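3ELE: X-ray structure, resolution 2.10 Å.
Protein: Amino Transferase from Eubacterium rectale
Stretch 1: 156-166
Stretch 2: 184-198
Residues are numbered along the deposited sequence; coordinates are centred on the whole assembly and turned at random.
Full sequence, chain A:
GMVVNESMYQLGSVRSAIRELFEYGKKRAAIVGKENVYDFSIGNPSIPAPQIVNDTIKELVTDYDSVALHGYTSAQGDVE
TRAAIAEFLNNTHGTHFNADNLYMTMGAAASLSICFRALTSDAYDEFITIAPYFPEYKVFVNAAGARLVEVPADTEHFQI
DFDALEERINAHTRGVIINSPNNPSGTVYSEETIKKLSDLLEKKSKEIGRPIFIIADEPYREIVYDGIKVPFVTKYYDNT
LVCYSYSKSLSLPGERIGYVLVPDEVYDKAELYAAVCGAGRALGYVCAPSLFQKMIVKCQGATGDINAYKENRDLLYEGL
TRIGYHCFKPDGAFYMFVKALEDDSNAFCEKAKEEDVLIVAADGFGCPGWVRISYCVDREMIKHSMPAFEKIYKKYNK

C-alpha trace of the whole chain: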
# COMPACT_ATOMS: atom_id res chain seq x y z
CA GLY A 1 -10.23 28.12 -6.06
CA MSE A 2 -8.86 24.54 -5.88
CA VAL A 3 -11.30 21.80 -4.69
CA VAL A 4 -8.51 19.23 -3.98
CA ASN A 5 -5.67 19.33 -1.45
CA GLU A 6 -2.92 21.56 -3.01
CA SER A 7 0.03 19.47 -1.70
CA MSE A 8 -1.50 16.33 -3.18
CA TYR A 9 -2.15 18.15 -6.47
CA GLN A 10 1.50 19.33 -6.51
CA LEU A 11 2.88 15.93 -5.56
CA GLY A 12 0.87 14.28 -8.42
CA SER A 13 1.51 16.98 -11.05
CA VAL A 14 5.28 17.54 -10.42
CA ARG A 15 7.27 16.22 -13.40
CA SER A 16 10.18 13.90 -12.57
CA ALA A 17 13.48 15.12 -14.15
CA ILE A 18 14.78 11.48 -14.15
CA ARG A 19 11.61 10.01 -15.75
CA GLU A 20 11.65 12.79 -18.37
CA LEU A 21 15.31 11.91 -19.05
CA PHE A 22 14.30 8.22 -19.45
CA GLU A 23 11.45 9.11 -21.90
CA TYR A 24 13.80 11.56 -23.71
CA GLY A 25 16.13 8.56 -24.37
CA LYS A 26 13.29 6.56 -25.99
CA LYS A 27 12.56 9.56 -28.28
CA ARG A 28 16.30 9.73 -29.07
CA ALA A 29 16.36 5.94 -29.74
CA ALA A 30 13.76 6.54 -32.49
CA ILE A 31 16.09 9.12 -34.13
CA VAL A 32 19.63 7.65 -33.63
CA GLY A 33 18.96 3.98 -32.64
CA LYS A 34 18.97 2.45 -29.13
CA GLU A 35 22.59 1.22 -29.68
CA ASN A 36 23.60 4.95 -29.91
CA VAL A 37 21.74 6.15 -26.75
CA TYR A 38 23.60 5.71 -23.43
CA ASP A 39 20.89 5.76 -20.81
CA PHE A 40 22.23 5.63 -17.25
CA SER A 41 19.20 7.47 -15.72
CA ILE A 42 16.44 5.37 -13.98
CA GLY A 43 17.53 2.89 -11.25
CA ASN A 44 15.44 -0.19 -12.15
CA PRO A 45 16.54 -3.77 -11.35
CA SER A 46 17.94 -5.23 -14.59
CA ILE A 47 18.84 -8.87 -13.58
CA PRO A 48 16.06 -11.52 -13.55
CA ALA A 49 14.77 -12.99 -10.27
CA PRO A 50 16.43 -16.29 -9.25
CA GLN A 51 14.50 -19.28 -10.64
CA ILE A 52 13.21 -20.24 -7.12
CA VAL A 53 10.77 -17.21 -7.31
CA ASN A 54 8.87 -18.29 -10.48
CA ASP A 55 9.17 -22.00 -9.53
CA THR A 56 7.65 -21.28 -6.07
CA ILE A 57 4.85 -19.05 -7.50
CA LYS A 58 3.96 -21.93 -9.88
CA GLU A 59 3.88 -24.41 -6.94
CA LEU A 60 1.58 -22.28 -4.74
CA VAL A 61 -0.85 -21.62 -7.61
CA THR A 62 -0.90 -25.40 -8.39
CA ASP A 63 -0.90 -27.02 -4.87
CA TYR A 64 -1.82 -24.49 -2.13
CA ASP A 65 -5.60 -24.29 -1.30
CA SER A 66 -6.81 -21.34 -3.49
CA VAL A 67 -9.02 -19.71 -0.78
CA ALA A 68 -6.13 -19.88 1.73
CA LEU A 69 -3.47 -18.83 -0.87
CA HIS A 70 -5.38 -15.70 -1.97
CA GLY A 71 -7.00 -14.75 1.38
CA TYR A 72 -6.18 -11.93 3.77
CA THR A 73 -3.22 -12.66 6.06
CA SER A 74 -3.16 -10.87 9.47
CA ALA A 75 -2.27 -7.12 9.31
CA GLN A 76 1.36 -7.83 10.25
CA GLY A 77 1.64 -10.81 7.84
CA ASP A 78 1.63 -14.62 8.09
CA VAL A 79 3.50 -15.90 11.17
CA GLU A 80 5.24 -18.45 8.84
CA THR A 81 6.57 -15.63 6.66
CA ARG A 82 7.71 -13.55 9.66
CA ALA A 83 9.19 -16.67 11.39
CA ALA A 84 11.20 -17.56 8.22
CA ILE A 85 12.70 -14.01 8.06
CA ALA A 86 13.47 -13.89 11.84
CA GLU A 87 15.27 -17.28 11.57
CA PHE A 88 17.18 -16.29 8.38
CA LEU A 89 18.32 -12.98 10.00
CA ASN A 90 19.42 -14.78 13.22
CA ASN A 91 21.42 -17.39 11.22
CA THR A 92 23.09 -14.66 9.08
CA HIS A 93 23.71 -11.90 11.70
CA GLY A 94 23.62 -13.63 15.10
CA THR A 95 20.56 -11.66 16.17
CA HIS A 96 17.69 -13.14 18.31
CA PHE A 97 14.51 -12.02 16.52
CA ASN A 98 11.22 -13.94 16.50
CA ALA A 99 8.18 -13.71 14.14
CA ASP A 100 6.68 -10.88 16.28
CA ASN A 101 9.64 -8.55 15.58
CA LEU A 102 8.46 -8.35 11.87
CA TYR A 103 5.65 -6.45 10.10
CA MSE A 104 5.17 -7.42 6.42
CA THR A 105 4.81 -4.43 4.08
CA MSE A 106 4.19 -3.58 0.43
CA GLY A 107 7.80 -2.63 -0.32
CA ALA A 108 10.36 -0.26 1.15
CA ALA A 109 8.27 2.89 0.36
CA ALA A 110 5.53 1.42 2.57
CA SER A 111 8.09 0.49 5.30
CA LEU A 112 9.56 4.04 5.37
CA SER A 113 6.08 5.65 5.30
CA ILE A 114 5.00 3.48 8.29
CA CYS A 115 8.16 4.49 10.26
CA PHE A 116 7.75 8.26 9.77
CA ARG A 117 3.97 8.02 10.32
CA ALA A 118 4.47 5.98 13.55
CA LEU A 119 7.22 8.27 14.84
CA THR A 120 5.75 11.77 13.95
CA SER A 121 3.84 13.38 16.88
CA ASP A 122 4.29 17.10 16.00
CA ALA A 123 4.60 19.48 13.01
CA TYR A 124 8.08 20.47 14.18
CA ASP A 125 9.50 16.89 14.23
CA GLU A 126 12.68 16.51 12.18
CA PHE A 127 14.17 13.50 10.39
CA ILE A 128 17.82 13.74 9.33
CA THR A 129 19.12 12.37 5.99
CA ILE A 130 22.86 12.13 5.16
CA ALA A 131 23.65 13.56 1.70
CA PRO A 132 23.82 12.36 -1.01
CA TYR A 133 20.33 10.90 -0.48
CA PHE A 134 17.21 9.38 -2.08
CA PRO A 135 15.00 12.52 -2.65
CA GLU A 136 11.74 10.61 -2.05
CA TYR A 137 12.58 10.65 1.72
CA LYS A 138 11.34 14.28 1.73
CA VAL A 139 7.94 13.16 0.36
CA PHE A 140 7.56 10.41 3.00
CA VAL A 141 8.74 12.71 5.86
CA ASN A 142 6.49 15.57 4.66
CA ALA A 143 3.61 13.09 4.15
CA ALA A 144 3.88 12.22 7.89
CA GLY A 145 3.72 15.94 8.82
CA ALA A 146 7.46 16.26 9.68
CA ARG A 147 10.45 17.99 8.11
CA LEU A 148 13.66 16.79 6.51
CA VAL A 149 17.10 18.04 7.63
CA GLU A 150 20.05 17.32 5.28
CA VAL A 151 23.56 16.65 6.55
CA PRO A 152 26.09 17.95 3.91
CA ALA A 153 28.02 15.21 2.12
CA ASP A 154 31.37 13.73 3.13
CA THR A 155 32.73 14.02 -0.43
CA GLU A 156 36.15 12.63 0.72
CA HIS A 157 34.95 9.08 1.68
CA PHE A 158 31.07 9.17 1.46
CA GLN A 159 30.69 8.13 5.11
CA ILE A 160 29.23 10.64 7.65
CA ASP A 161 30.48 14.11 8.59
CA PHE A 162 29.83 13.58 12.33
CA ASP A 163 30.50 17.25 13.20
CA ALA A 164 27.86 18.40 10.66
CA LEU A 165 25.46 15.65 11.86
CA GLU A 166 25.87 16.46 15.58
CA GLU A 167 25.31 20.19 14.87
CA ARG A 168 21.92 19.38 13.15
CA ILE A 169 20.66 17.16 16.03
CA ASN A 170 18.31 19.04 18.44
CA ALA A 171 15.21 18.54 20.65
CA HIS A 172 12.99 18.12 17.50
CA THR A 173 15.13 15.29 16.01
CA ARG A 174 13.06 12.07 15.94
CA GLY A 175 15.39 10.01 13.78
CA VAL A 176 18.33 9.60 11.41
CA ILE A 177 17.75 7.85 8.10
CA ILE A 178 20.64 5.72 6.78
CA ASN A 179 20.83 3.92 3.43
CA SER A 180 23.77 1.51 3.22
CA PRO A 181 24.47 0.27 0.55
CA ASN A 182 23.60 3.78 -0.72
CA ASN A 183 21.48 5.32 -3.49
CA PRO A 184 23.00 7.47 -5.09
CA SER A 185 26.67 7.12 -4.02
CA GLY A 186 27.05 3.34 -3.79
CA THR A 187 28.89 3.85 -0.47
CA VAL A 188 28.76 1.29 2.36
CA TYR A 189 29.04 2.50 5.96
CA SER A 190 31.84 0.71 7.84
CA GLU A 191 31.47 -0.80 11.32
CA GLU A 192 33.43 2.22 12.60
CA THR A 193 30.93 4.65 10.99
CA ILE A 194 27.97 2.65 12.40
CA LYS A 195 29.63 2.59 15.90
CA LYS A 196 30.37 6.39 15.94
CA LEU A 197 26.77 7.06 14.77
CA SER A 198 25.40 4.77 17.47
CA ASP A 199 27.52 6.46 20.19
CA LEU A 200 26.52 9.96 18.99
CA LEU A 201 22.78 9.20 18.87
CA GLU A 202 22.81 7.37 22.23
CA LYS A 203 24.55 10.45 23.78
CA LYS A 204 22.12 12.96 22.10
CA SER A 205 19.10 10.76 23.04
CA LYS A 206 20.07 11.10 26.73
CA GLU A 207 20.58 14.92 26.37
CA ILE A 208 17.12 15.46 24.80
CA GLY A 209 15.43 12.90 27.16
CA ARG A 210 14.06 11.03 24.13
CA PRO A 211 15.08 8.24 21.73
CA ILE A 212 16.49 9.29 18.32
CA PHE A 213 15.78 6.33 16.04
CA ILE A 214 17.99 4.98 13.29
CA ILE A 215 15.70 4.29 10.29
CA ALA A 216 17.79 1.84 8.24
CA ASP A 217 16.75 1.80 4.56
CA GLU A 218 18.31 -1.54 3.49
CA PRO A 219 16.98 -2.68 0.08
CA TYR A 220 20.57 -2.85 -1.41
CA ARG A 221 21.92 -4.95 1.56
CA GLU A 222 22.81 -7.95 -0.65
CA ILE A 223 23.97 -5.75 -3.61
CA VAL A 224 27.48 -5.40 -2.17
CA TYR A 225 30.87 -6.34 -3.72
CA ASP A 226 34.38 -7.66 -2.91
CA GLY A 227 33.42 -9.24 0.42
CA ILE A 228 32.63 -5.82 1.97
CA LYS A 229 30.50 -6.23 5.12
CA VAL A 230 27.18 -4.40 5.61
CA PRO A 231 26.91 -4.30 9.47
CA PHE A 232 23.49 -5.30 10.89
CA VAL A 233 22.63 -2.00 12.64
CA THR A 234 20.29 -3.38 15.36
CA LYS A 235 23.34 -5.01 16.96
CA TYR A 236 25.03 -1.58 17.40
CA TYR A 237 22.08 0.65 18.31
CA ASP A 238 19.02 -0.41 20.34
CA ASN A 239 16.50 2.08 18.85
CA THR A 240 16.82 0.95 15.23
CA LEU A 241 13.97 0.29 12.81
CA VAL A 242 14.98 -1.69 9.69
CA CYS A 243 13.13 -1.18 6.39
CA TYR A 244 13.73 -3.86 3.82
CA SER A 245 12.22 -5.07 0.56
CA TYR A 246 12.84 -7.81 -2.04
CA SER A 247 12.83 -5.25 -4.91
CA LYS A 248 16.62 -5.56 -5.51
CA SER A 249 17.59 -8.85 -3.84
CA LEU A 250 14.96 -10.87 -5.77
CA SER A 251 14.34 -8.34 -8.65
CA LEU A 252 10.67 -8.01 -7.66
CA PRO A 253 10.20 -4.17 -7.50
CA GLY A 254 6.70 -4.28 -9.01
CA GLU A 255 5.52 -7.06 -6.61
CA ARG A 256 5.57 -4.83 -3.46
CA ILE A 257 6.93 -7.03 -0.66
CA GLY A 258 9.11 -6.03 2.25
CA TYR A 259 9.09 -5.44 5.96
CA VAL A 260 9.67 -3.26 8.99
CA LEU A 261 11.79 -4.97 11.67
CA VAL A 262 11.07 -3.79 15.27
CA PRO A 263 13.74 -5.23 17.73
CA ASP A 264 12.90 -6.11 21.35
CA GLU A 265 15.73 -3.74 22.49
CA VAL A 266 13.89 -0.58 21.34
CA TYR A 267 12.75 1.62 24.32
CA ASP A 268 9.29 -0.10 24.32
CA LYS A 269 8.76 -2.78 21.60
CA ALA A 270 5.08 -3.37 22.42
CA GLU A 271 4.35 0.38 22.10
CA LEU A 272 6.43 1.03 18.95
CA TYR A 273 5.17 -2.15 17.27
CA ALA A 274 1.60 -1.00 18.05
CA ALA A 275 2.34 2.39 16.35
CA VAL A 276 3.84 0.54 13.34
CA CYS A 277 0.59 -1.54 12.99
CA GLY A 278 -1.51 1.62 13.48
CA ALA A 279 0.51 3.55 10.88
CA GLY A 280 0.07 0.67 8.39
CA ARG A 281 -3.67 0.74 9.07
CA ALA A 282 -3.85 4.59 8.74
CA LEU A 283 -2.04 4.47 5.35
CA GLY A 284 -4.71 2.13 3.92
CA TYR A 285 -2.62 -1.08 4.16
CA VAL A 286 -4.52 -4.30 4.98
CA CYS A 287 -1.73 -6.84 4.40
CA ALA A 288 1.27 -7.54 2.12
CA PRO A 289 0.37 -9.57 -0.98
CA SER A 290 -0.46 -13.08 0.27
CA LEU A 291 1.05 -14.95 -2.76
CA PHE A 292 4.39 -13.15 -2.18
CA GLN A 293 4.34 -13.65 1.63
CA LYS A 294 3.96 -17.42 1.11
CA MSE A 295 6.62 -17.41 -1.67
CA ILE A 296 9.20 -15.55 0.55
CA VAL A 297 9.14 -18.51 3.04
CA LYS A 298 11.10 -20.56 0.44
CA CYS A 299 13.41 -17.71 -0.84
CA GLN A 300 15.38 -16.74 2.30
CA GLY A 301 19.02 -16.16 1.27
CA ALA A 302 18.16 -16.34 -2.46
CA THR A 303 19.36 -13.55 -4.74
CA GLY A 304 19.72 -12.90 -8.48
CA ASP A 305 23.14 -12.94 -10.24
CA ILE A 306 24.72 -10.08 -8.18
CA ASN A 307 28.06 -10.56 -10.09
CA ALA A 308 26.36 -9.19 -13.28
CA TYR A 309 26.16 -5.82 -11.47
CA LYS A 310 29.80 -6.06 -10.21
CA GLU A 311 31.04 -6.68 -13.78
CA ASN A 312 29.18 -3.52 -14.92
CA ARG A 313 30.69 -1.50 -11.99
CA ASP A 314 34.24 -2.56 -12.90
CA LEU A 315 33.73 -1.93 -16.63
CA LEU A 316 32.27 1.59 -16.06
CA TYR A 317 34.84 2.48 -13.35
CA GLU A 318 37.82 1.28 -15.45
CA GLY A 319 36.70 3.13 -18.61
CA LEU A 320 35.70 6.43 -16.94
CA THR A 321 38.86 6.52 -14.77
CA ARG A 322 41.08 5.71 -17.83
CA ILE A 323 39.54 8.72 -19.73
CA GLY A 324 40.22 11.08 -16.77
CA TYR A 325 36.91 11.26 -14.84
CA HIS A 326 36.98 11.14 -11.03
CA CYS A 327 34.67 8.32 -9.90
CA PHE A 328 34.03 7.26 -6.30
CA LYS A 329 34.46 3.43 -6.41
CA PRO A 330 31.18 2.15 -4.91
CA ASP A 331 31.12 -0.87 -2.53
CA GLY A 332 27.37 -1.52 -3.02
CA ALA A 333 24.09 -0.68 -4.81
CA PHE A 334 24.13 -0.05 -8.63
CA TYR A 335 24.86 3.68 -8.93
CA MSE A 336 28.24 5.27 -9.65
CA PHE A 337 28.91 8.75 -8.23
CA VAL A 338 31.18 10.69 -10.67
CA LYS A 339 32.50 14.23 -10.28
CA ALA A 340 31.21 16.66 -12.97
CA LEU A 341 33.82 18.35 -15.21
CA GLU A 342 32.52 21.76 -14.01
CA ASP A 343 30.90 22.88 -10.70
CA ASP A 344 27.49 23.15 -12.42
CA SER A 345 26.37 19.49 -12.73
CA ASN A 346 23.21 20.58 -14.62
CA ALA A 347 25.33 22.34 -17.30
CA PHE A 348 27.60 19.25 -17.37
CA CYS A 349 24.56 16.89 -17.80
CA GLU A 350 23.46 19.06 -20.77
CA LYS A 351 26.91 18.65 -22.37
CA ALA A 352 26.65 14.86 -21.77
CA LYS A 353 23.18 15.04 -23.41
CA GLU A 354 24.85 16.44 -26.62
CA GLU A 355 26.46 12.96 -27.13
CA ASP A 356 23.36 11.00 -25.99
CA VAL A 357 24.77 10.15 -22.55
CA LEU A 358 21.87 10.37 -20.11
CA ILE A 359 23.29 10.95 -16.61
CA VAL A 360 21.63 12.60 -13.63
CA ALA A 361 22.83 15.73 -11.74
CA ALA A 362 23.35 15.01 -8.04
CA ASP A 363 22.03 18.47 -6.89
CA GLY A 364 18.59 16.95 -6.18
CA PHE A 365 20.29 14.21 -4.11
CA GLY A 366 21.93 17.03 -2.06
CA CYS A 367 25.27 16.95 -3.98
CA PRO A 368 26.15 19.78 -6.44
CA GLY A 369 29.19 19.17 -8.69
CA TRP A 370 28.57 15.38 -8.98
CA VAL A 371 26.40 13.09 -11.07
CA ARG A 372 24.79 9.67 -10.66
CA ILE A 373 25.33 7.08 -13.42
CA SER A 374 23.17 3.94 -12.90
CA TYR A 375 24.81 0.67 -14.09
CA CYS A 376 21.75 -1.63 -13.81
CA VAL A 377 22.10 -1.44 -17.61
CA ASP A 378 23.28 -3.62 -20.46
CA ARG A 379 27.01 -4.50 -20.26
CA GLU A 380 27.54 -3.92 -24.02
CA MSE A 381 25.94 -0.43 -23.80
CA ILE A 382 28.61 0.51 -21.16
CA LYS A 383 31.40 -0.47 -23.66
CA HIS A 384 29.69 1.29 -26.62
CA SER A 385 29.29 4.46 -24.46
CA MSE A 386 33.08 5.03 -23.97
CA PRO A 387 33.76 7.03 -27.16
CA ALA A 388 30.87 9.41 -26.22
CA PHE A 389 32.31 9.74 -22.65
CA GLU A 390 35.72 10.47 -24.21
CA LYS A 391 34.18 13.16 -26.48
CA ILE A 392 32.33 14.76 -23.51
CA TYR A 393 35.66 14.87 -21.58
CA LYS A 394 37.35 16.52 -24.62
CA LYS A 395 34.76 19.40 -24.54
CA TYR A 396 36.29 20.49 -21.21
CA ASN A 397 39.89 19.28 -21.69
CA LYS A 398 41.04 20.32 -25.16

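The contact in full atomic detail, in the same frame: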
# COMPACT_ATOMS: atom_id res chain seq x y z
N GLU A 156 34.83 13.27 0.65
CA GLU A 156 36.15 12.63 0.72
C GLU A 156 35.97 11.11 0.66
O GLU A 156 36.50 10.47 -0.24
CB GLU A 156 36.93 13.08 1.97
CG GLU A 156 37.22 14.61 2.00
CD GLU A 156 37.91 15.12 3.29
OE1 GLU A 156 37.75 14.53 4.39
OE2 GLU A 156 38.60 16.16 3.20
N HIS A 157 35.19 10.55 1.59
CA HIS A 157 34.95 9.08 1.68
C HIS A 157 33.49 8.59 1.56
O HIS A 157 33.27 7.38 1.50
CB HIS A 157 35.52 8.57 3.02
CG HIS A 157 36.98 8.81 3.18
ND1 HIS A 157 37.94 8.03 2.56
CD2 HIS A 157 37.66 9.74 3.89
CE1 HIS A 157 39.14 8.47 2.88
NE2 HIS A 157 39.00 9.51 3.69
N PHE A 158 32.51 9.50 1.50
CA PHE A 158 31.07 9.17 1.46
C PHE A 158 30.58 8.32 2.65
O PHE A 158 29.80 7.37 2.48
CB PHE A 158 30.63 8.66 0.09
CG PHE A 158 30.73 9.71 -0.98
CD1 PHE A 158 29.75 10.70 -1.08
CD2 PHE A 158 31.83 9.75 -1.84
CE1 PHE A 158 29.85 11.71 -2.07
CE2 PHE A 158 31.94 10.75 -2.82
CZ PHE A 158 30.94 11.73 -2.93
N GLN A 159 31.09 8.69 3.83
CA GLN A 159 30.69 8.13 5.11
C GLN A 159 29.81 9.24 5.73
O GLN A 159 28.94 9.79 5.04
CB GLN A 159 31.91 7.70 5.93
CG GLN A 159 32.75 6.58 5.29
CD GLN A 159 32.09 5.20 5.35
OE1 GLN A 159 31.63 4.73 6.42
NE2 GLN A 159 32.09 4.50 4.20
N ILE A 160 30.03 9.61 6.99
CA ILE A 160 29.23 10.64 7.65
C ILE A 160 30.15 11.70 8.20
O ILE A 160 31.17 11.38 8.80
CB ILE A 160 28.38 10.03 8.80
CG1 ILE A 160 27.42 8.95 8.24
CG2 ILE A 160 27.61 11.14 9.55
CD1 ILE A 160 26.49 8.30 9.27
N ASP A 161 29.80 12.97 7.97
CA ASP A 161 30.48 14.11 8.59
C ASP A 161 29.80 14.22 9.96
O ASP A 161 28.74 14.85 10.08
CB ASP A 161 30.30 15.37 7.73
CG ASP A 161 30.92 16.61 8.35
OD1 ASP A 161 31.17 16.69 9.59
OD2 ASP A 161 31.10 17.56 7.57
N PHE A 162 30.40 13.59 10.97
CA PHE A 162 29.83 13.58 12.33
C PHE A 162 29.70 14.93 13.01
O PHE A 162 28.79 15.11 13.81
CB PHE A 162 30.54 12.57 13.23
CG PHE A 162 30.31 11.14 12.82
CD1 PHE A 162 29.05 10.55 13.01
CD2 PHE A 162 31.31 10.41 12.19
CE1 PHE A 162 28.80 9.24 12.61
CE2 PHE A 162 31.07 9.09 11.78
CZ PHE A 162 29.82 8.51 11.99
N ASP A 163 30.59 15.87 12.68
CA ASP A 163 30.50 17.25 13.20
C ASP A 163 29.22 17.93 12.67
O ASP A 163 28.41 18.46 13.47
CB ASP A 163 31.75 18.08 12.86
CG ASP A 163 32.99 17.68 13.70
OD1 ASP A 163 32.91 16.78 14.55
OD2 ASP A 163 34.07 18.30 13.51
N ALA A 164 29.04 17.87 11.35
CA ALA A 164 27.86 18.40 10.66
C ALA A 164 26.60 17.72 11.19
O ALA A 164 25.64 18.41 11.52
CB ALA A 164 27.97 18.21 9.12
N LEU A 165 26.62 16.39 11.35
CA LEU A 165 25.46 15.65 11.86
C LEU A 165 25.10 16.10 13.27
O LEU A 165 23.95 16.46 13.50
CB LEU A 165 25.64 14.13 11.83
CG LEU A 165 24.57 13.23 12.50
CD1 LEU A 165 23.13 13.59 12.06
CD2 LEU A 165 24.89 11.77 12.26
N GLU A 166 26.08 16.07 14.18
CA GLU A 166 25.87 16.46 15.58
C GLU A 166 25.29 17.87 15.73
O GLU A 166 24.44 18.11 16.60
CB GLU A 166 27.19 16.36 16.37
CG GLU A 166 27.02 16.65 17.87
CD GLU A 166 28.21 16.30 18.74
OE1 GLU A 166 29.25 15.85 18.23
OE2 GLU A 166 28.07 16.49 19.96
N PRO A 184 22.29 7.65 -3.81
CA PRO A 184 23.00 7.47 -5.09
C PRO A 184 24.51 7.16 -5.14
O PRO A 184 25.01 6.87 -6.24
CB PRO A 184 22.79 8.84 -5.71
CG PRO A 184 23.02 9.72 -4.63
CD PRO A 184 22.48 9.04 -3.36
N SER A 185 25.21 7.22 -4.01
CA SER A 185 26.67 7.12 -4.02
C SER A 185 27.28 5.74 -4.19
O SER A 185 28.44 5.63 -4.58
CB SER A 185 27.27 7.73 -2.76
OG SER A 185 27.04 6.89 -1.65
N GLY A 186 26.53 4.70 -3.84
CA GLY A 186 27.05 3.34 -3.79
C GLY A 186 28.00 3.08 -2.61
O GLY A 186 28.67 2.05 -2.57
N THR A 187 28.05 4.00 -1.64
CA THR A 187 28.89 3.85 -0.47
C THR A 187 28.31 2.78 0.46
O THR A 187 27.14 2.41 0.33
CB THR A 187 29.04 5.18 0.32
OG1 THR A 187 30.14 5.07 1.22
CG2 THR A 187 27.73 5.54 1.08
N VAL A 188 29.16 2.26 1.34
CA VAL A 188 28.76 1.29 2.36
C VAL A 188 29.36 1.78 3.65
O VAL A 188 30.58 1.92 3.74
CB VAL A 188 29.22 -0.14 2.05
CG1 VAL A 188 28.92 -1.08 3.25
CG2 VAL A 188 28.56 -0.67 0.82
N TYR A 189 28.53 2.04 4.66
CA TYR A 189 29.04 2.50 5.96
C TYR A 189 29.77 1.37 6.70
O TYR A 189 29.25 0.25 6.82
CB TYR A 189 27.97 3.11 6.85
CG TYR A 189 27.26 4.35 6.31
CD1 TYR A 189 27.94 5.32 5.55
CD2 TYR A 189 25.92 4.60 6.62
CE1 TYR A 189 27.28 6.47 5.07
CE2 TYR A 189 25.26 5.75 6.14
CZ TYR A 189 25.95 6.68 5.37
OH TYR A 189 25.30 7.80 4.91
N SER A 190 31.00 1.66 7.12
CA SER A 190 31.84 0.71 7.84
C SER A 190 31.33 0.53 9.26
O SER A 190 30.56 1.36 9.76
CB SER A 190 33.28 1.24 7.93
OG SER A 190 33.30 2.48 8.65
N GLU A 191 31.79 -0.54 9.91
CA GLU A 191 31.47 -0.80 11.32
C GLU A 191 31.81 0.43 12.17
O GLU A 191 31.04 0.81 13.06
CB GLU A 191 32.23 -2.01 11.86
CG GLU A 191 31.77 -2.44 13.23
CD GLU A 191 32.54 -3.61 13.82
OE1 GLU A 191 33.79 -3.66 13.68
OE2 GLU A 191 31.89 -4.43 14.50
N GLU A 192 32.97 1.03 11.88
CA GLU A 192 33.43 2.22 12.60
C GLU A 192 32.42 3.37 12.47
O GLU A 192 32.07 3.99 13.47
CB GLU A 192 34.84 2.62 12.13
CG GLU A 192 35.45 3.80 12.87
CD GLU A 192 36.87 4.11 12.41
OE1 GLU A 192 37.62 3.19 12.00
OE2 GLU A 192 37.25 5.30 12.49
N THR A 193 31.95 3.61 11.25
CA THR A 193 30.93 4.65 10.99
C THR A 193 29.63 4.36 11.75
O THR A 193 29.07 5.25 12.39
CB THR A 193 30.67 4.78 9.48
OG1 THR A 193 31.86 5.25 8.86
CG2 THR A 193 29.54 5.74 9.18
N ILE A 194 29.18 3.09 11.70
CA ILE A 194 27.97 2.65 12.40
C ILE A 194 28.15 2.78 13.93
O ILE A 194 27.21 3.22 14.59
CB ILE A 194 27.54 1.19 11.96
CG1 ILE A 194 27.20 1.12 10.44
CG2 ILE A 194 26.37 0.68 12.81
CD1 ILE A 194 26.02 2.04 9.95
N LYS A 195 29.33 2.45 14.46
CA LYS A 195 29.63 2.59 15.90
C LYS A 195 29.66 4.06 16.35
O LYS A 195 29.08 4.38 17.38
CB LYS A 195 30.96 1.90 16.29
CG LYS A 195 30.88 0.37 16.30
CD LYS A 195 32.25 -0.30 16.28
CE LYS A 195 33.07 -0.09 17.52
NZ LYS A 195 34.42 -0.78 17.41
N LYS A 196 30.33 4.94 15.60
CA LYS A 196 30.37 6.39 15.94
C LYS A 196 28.97 7.01 15.92
O LYS A 196 28.64 7.81 16.79
CB LYS A 196 31.29 7.20 15.01
CG LYS A 196 32.77 6.91 15.18
CD LYS A 196 33.68 7.86 14.35
CE LYS A 196 33.68 9.31 14.94
NZ LYS A 196 34.75 10.22 14.43
N LEU A 197 28.17 6.63 14.91
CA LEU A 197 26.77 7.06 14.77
C LEU A 197 25.96 6.62 15.97
O LEU A 197 25.22 7.42 16.55
CB LEU A 197 26.11 6.44 13.52
CG LEU A 197 24.65 6.80 13.22
CD1 LEU A 197 24.58 8.25 12.84
CD2 LEU A 197 24.10 5.91 12.12
N SER A 198 26.11 5.34 16.34
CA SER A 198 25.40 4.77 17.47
C SER A 198 25.78 5.47 18.78
O SER A 198 24.89 5.82 19.53
CB SER A 198 25.63 3.28 17.55
OG SER A 198 25.21 2.69 16.33
O HOH W 1 26.90 9.11 3.15

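The contact between 156-166 and 184-198 buries 580 Å², both sides summed; its centre is apolar. There, Ile160 (chi1 m, chi2 t) reaches both parts of the partner: Ile160 CG1 lies over the face of the Tyr189 ring, 3.9 Å from Tyr189 CZ, and Ile160 CD1 meets Leu197 CD1 at 4.0 Å. Leu165 CD2 closes on the same Leu197 CD1 at 3.6 Å. Ile160, Leu165 and Leu197 thus form a small aliphatic cluster beside the Phe162 ring, where the axes of helices 162-166 and 191-198 approach to 11.7 Å at closest, at 28° to each other. Phe162, pointing toward helix 191-198, spans much of that gap: Lys196 CB sits over one ring face, 3.6 Å from Phe162 CZ, while Thr193 O approaches the ring edge, 3.4 Å from Phe162 CZ. Lys196 packs its CB on the ring although the residue as a whole is exposed.

The polar edge centres on Gln159, whose folded side chain (chi1 m, chi2 m) uses both ends of its amide. Gln159 NE2 donates to Val188 O (3.0 Å), and Gln159 OE1 accepts from Ser190 N (3.2 Å) and Thr193 OG1 (2.5 Å), tying it to the helix start. Nearby, Thr187 OG1 donates to Phe158 O (2.6 Å), and a water bridges Gln159 O (2.9 Å) and Tyr189 OH (2.7 Å).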